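Local structure of adhesion and penetration protein autotransporter (Haemophilus influenzae, 3SYJ) at residues A[131-136]-A[252-257]; A[886-891]-A[920-925]. The protein promotes bacterial adherence to and invasion of host cells, mediates bacterial aggregation through self-association, and is probably a serine protease. All blocks are in the same frame, centred on the assembly; numbering follows the deposited sequence.

Contact 1: A[131-136]-A[252-257]; sequences IDMTSN and QLVRKS
Met133 CB touches the aliphatic part of Lys256, and Val254 packs against the same atom from roughly the other side. Met133 CB carries much of the contact. It lies 3.7 Å from Lys256 CD and 3.8 Å from Val254 CG2, so it sits between an aliphatic lysine chain and a valine methyl. Beyond CG the methionine chain is extended, and its SD passes 4.1 Å from Val254 CB. The side chains of Met133 and Val254 cross obliquely.

Lys256 comes from the first turn of helix 256-266. Its CG is anti to the backbone N (chi1 -172°), and the chain then bends at chi2 and chi4. The bends bring NZ back over segment 131-136, 3.9 Å from Ser135 CB. Val254 reaches the next residue as well. Its CG2 comes 3.4 Å from Thr134 OG1, the two side chains crossing at about a right angle. The hydroxyl itself is hydrogen-bonded to Asn235 on strand 231-238.

Both segments belong to the N-terminal S6 protease part of the passenger domain, whose clan has the chymotrypsin-like fold. Strand 249-253 lies in the antiparallel sheet that follows segment 131-136 in sequence. Segment 131-136 itself runs irregularly, and its backbone pairs with Ile234 of the same sheet. The contact thus sets this incoming chain against the turn from the strand of that sheet that comes last in sequence into the helix. Arg255 occupies the N-cap position and points away, with Glu113 and Tyr104 as partners.

Water joins the two backbones. One molecule donates to Thr134 O at 2.7 Å and to Val254 O at 2.9 Å, and accepts from Lys256 N. A second water bonds to Thr134 OG1, 2.7 Å away, and lies within hydrogen-bonding distance of Val254 O and Asn136 O.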
loop_
_atom_site.group_PDB
_atom_site.type_symbol
_atom_site.label_atom_id
_atom_site.label_comp_id
_atom_site.label_asym_id
_atom_site.label_seq_id
_atom_site.Cartn_x
_atom_site.Cartn_y
_atom_site.Cartn_z
ATOM N N ILE A 131 -9.738 1.905 60.087
ATOM C CA ILE A 131 -8.881 0.735 60.188
ATOM C C ILE A 131 -9.378 -0.168 61.311
ATOM O O ILE A 131 -9.882 0.311 62.327
ATOM C CB ILE A 131 -7.395 1.129 60.415
ATOM C CG1 ILE A 131 -6.479 -0.066 60.184
ATOM C CG2 ILE A 131 -7.172 1.707 61.801
ATOM C CD1 ILE A 131 -5.084 0.332 59.763
ATOM N N ASP A 132 -9.254 -1.475 61.117
ATOM C CA ASP A 132 -9.651 -2.426 62.140
ATOM C C ASP A 132 -8.647 -2.454 63.279
ATOM O O ASP A 132 -7.464 -2.155 63.082
ATOM C CB ASP A 132 -9.791 -3.829 61.546
ATOM C CG ASP A 132 -10.957 -3.945 60.588
ATOM O OD1 ASP A 132 -11.725 -2.969 60.469
ATOM O OD2 ASP A 132 -11.103 -5.011 59.958
ATOM N N MET A 133 -9.130 -2.822 64.465
ATOM C CA MET A 133 -8.291 -3.025 65.639
ATOM C C MET A 133 -7.853 -4.488 65.837
ATOM O O MET A 133 -8.567 -5.423 65.465
ATOM C CB MET A 133 -9.047 -2.589 66.886
ATOM C CG MET A 133 -9.501 -1.155 66.871
ATOM S SD MET A 133 -10.192 -0.747 68.472
ATOM C CE MET A 133 -10.420 1.014 68.306
ATOM N N THR A 134 -6.676 -4.682 66.432
ATOM C CA THR A 134 -6.284 -6.007 66.896
ATOM C C THR A 134 -7.171 -6.319 68.097
ATOM O O THR A 134 -7.658 -5.403 68.763
ATOM C CB THR A 134 -4.777 -6.086 67.278
ATOM O OG1 THR A 134 -4.446 -5.045 68.207
ATOM C CG2 THR A 134 -3.907 -5.952 66.041
ATOM N N SER A 135 -7.399 -7.598 68.374
ATOM C CA SER A 135 -8.403 -7.952 69.374
ATOM C C SER A 135 -7.842 -8.533 70.670
ATOM O O SER A 135 -8.535 -8.576 71.685
ATOM C CB SER A 135 -9.428 -8.907 68.773
ATOM O OG SER A 135 -8.783 -10.035 68.222
ATOM N N ASN A 136 -6.591 -8.978 70.639
ATOM C CA ASN A 136 -5.979 -9.604 71.806
ATOM C C ASN A 136 -5.305 -8.559 72.678
ATOM O O ASN A 136 -4.648 -7.651 72.170
ATOM C CB ASN A 136 -4.968 -10.655 71.353
ATOM C CG ASN A 136 -4.636 -11.666 72.440
ATOM O OD1 ASN A 136 -4.386 -11.309 73.591
ATOM N ND2 ASN A 136 -4.611 -12.944 72.064
ATOM N N GLN A 252 0.173 1.410 74.664
ATOM C CA GLN A 252 -1.057 0.818 75.169
ATOM C C GLN A 252 -1.786 0.129 74.011
ATOM O O GLN A 252 -2.134 0.776 73.022
ATOM C CB GLN A 252 -1.944 1.895 75.788
ATOM C CG GLN A 252 -1.379 2.485 77.062
ATOM C CD GLN A 252 -1.272 1.461 78.163
ATOM O OE1 GLN A 252 -0.176 1.083 78.564
ATOM N NE2 GLN A 252 -2.411 0.997 78.652
ATOM N N LEU A 253 -1.995 -1.180 74.124
ATOM C CA LEU A 253 -2.692 -1.928 73.082
ATOM C C LEU A 253 -4.117 -1.401 72.899
ATOM O O LEU A 253 -4.701 -0.854 73.829
ATOM C CB LEU A 253 -2.706 -3.426 73.405
ATOM C CG LEU A 253 -1.338 -4.113 73.533
ATOM C CD1 LEU A 253 -1.514 -5.597 73.817
ATOM C CD2 LEU A 253 -0.483 -3.915 72.291
ATOM N N VAL A 254 -4.672 -1.547 71.697
ATOM C CA VAL A 254 -6.021 -1.040 71.440
ATOM C C VAL A 254 -7.058 -1.942 72.090
ATOM O O VAL A 254 -6.853 -3.153 72.202
ATOM C CB VAL A 254 -6.318 -0.898 69.933
ATOM C CG1 VAL A 254 -5.468 0.221 69.330
ATOM C CG2 VAL A 254 -6.083 -2.225 69.217
ATOM N N ARG A 255 -8.175 -1.348 72.497
ATOM C CA ARG A 255 -9.182 -2.061 73.276
ATOM C C ARG A 255 -10.501 -2.246 72.519
ATOM O O ARG A 255 -11.390 -1.409 72.578
ATOM C CB ARG A 255 -9.378 -1.360 74.621
ATOM C CG ARG A 255 -8.040 -1.166 75.338
ATOM C CD ARG A 255 -8.152 -0.429 76.661
ATOM N NE ARG A 255 -6.832 -0.039 77.153
ATOM C CZ ARG A 255 -6.623 0.903 78.065
ATOM N NH1 ARG A 255 -7.647 1.546 78.597
ATOM N NH2 ARG A 255 -5.391 1.205 78.443
ATOM N N LYS A 256 -10.608 -3.366 71.813
ATOM C CA LYS A 256 -11.739 -3.646 70.939
ATOM C C LYS A 256 -13.054 -3.817 71.710
ATOM O O LYS A 256 -14.114 -3.419 71.233
ATOM C CB LYS A 256 -11.440 -4.907 70.129
ATOM C CG LYS A 256 -12.429 -5.228 69.026
ATOM C CD LYS A 256 -11.907 -4.759 67.680
ATOM C CE LYS A 256 -12.487 -5.589 66.539
ATOM N NZ LYS A 256 -12.063 -7.021 66.606
ATOM N N SER A 257 -12.985 -4.417 72.896
ATOM C CA SER A 257 -14.182 -4.657 73.702
ATOM C C SER A 257 -14.708 -3.375 74.307
ATOM O O SER A 257 -15.916 -3.196 74.454
ATOM C CB SER A 257 -13.899 -5.656 74.822
ATOM O OG SER A 257 -14.131 -6.981 74.383
HETATM O O HOH W 1 -5.029 -4.961 70.869
HETATM O O HOH W 2 -8.522 -5.346 71.334
#

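Contact 2: A[886-891]-A[920-925]; sequences EGDYIL and KLKFTL
Gly887 and Tyr889 start a parallel ladder with segment 920-925, and Leu891 carries it on, its backbone also bonding to Glu926. Gly887 N donates to Lys920 O at 3.0 Å, and Gly887 O accepts from Lys922 N. Tyr889 bonds to Lys922 O and Thr924 N in the same way, and Leu891 N donates to Thr924 O at 2.7 Å. The two strands run in the same direction, 27° apart. They are neighbouring strands in the C-terminal, pertactin-like part of the beta-helical passenger domain. Backbone bonds run from Asp888 to Gly861 and from Ile890 to Gly863 and Phe865 of strand 862-870, which carries the stacking on.

The packed face holds Tyr889, Leu891, Leu921, Phe923 and Leu925. Tyr889 CB lies 3.8 Å from Phe923 CD1. The two rings are oblique, with planes at 36° and centroids 5.9 Å apart. Leu921 CD1 approaches the edge of the tyrosine ring at CE2, 3.9 Å away. Phe923 also meets Phe946 edge-to-face, and Leu939 touches Leu891, Phe923 and Leu925. This side is buried.

The other face is exposed and more loosely knit. Asp888 and Lys922 cross there, with OD1 of Asp888 3.2 Å from Lys922 CD. The lysine chain is extended, and NZ ends 4.0 Å from Asp888 OD1, beyond a salt bridge. Farther along, a water donates to Tyr889 O and is hydrogen-bonded to Thr924 OG1. At the start of the pair Glu886 and Lys920 form a salt bridge, NZ to OE1 3.3 Å, whose hydrogen bond is weak.

The backbone ladder and the buried apolar face probably give the pair most of its cohesion. The charged pairs at the surface probably add less, since solvent would screen them.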
loop_
_atom_site.group_PDB
_atom_site.type_symbol
_atom_site.label_atom_id
_atom_site.label_comp_id
_atom_site.label_asym_id
_atom_site.label_seq_id
_atom_site.Cartn_x
_atom_site.Cartn_y
_atom_site.Cartn_z
ATOM N N GLU A 886 20.826 23.436 -14.173
ATOM C CA GLU A 886 21.962 24.352 -14.065
ATOM C C GLU A 886 22.649 24.171 -12.718
ATOM O O GLU A 886 22.082 23.571 -11.808
ATOM C CB GLU A 886 21.503 25.802 -14.223
ATOM C CG GLU A 886 20.712 26.347 -13.039
ATOM C CD GLU A 886 20.060 27.692 -13.334
ATOM O OE1 GLU A 886 20.156 28.159 -14.489
ATOM O OE2 GLU A 886 19.448 28.280 -12.414
ATOM N N GLY A 887 23.868 24.686 -12.589
ATOM C CA GLY A 887 24.611 24.571 -11.343
ATOM C C GLY A 887 25.916 23.808 -11.481
ATOM O O GLY A 887 26.269 23.360 -12.568
ATOM N N ASP A 888 26.636 23.665 -10.370
ATOM C CA ASP A 888 27.911 22.946 -10.360
ATOM C C ASP A 888 27.845 21.668 -9.531
ATOM O O ASP A 888 27.577 21.705 -8.329
ATOM C CB ASP A 888 29.038 23.839 -9.837
ATOM C CG ASP A 888 29.645 24.707 -10.923
ATOM O OD1 ASP A 888 30.893 24.777 -10.990
ATOM O OD2 ASP A 888 28.882 25.308 -11.713
ATOM N N TYR A 889 28.112 20.536 -10.168
ATOM C CA TYR A 889 27.969 19.256 -9.489
ATOM C C TYR A 889 29.157 18.327 -9.682
ATOM O O TYR A 889 29.887 18.417 -10.669
ATOM C CB TYR A 889 26.674 18.578 -9.931
ATOM C CG TYR A 889 25.481 19.491 -9.790
ATOM C CD1 TYR A 889 24.887 19.695 -8.551
ATOM C CD2 TYR A 889 24.968 20.171 -10.887
ATOM C CE1 TYR A 889 23.806 20.536 -8.408
ATOM C CE2 TYR A 889 23.886 21.016 -10.755
ATOM C CZ TYR A 889 23.308 21.194 -9.512
ATOM O OH TYR A 889 22.232 22.034 -9.366
ATOM N N ILE A 890 29.352 17.448 -8.710
ATOM C CA ILE A 890 30.391 16.437 -8.791
ATOM C C ILE A 890 29.737 15.099 -9.081
ATOM O O ILE A 890 28.713 14.757 -8.491
ATOM C CB ILE A 890 31.194 16.351 -7.488
ATOM C CG1 ILE A 890 32.070 17.594 -7.330
ATOM C CG2 ILE A 890 32.041 15.087 -7.464
ATOM C CD1 ILE A 890 32.839 17.645 -6.029
ATOM N N LEU A 891 30.319 14.357 -10.017
ATOM C CA LEU A 891 29.851 13.018 -10.335
ATOM C C LEU A 891 30.830 11.990 -9.804
ATOM O O LEU A 891 32.014 12.022 -10.126
ATOM C CB LEU A 891 29.682 12.843 -11.845
ATOM C CG LEU A 891 28.274 13.044 -12.406
ATOM C CD1 LEU A 891 27.652 14.311 -11.851
ATOM C CD2 LEU A 891 28.296 13.069 -13.927
ATOM N N LYS A 920 24.782 26.160 -18.627
ATOM C CA LYS A 920 24.883 26.619 -17.247
ATOM C C LYS A 920 25.001 25.416 -16.321
ATOM O O LYS A 920 25.259 25.556 -15.128
ATOM C CB LYS A 920 23.663 27.458 -16.875
ATOM C CG LYS A 920 23.422 28.642 -17.791
ATOM C CD LYS A 920 22.060 29.272 -17.540
ATOM C CE LYS A 920 20.939 28.282 -17.820
ATOM N NZ LYS A 920 19.595 28.901 -17.661
ATOM N N LEU A 921 24.800 24.231 -16.889
ATOM C CA LEU A 921 24.968 22.977 -16.167
ATOM C C LEU A 921 26.435 22.534 -16.227
ATOM O O LEU A 921 27.025 22.454 -17.303
ATOM C CB LEU A 921 24.062 21.913 -16.788
ATOM C CG LEU A 921 23.721 20.649 -16.003
ATOM C CD1 LEU A 921 23.196 20.993 -14.620
ATOM C CD2 LEU A 921 22.701 19.827 -16.777
ATOM N N LYS A 922 27.030 22.253 -15.074
ATOM C CA LYS A 922 28.436 21.877 -15.040
ATOM C C LYS A 922 28.688 20.649 -14.168
ATOM O O LYS A 922 28.323 20.625 -12.991
ATOM C CB LYS A 922 29.288 23.052 -14.563
ATOM C CG LYS A 922 30.781 22.758 -14.501
ATOM C CD LYS A 922 31.559 23.965 -13.987
ATOM C CE LYS A 922 33.066 23.736 -14.048
ATOM N NZ LYS A 922 33.837 24.976 -13.719
ATOM N N PHE A 923 29.318 19.632 -14.758
ATOM C CA PHE A 923 29.649 18.399 -14.044
ATOM C C PHE A 923 31.147 18.123 -14.013
ATOM O O PHE A 923 31.877 18.466 -14.944
ATOM C CB PHE A 923 28.943 17.201 -14.677
ATOM C CG PHE A 923 27.459 17.231 -14.528
ATOM C CD1 PHE A 923 26.867 16.845 -13.344
ATOM C CD2 PHE A 923 26.657 17.653 -15.567
ATOM C CE1 PHE A 923 25.500 16.874 -13.198
ATOM C CE2 PHE A 923 25.290 17.686 -15.428
ATOM C CZ PHE A 923 24.709 17.295 -14.242
ATOM N N THR A 924 31.588 17.473 -12.943
ATOM C CA THR A 924 32.982 17.096 -12.785
ATOM C C THR A 924 33.060 15.681 -12.253
ATOM O O THR A 924 32.449 15.359 -11.235
ATOM C CB THR A 924 33.693 18.023 -11.804
ATOM O OG1 THR A 924 33.842 19.314 -12.404
ATOM C CG2 THR A 924 35.061 17.471 -11.446
ATOM N N LEU A 925 33.808 14.833 -12.946
ATOM C CA LEU A 925 33.983 13.456 -12.507
ATOM C C LEU A 925 34.988 13.393 -11.359
ATOM O O LEU A 925 36.076 13.960 -11.443
ATOM C CB LEU A 925 34.435 12.572 -13.672
ATOM C CG LEU A 925 34.551 11.071 -13.397
ATOM C CD1 LEU A 925 33.206 10.461 -13.027
ATOM C CD2 LEU A 925 35.141 10.359 -14.598
HETATM O O HOH W 3 31.370 20.953 -11.561
#

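From the N terminus, the chain first passes through the protease part. Residues 131-136 meet residues 252-257 after 115 intervening residues, which include much of the antiparallel sheet. Contact 1 thus closes its loop before the chain enters the beta-helical part at about strand 269-272. The chain then runs through many coils. Contact 2 closes a much shorter loop, with 28 residues between its segments, near the C-terminal end. The two loops follow one another in series and neither nest nor cross. Contact 1 joins parts of one globular domain, while contact 2 joins adjacent beta strands. Their centres lie about 93 Å apart, on opposite sides of the chain's centre.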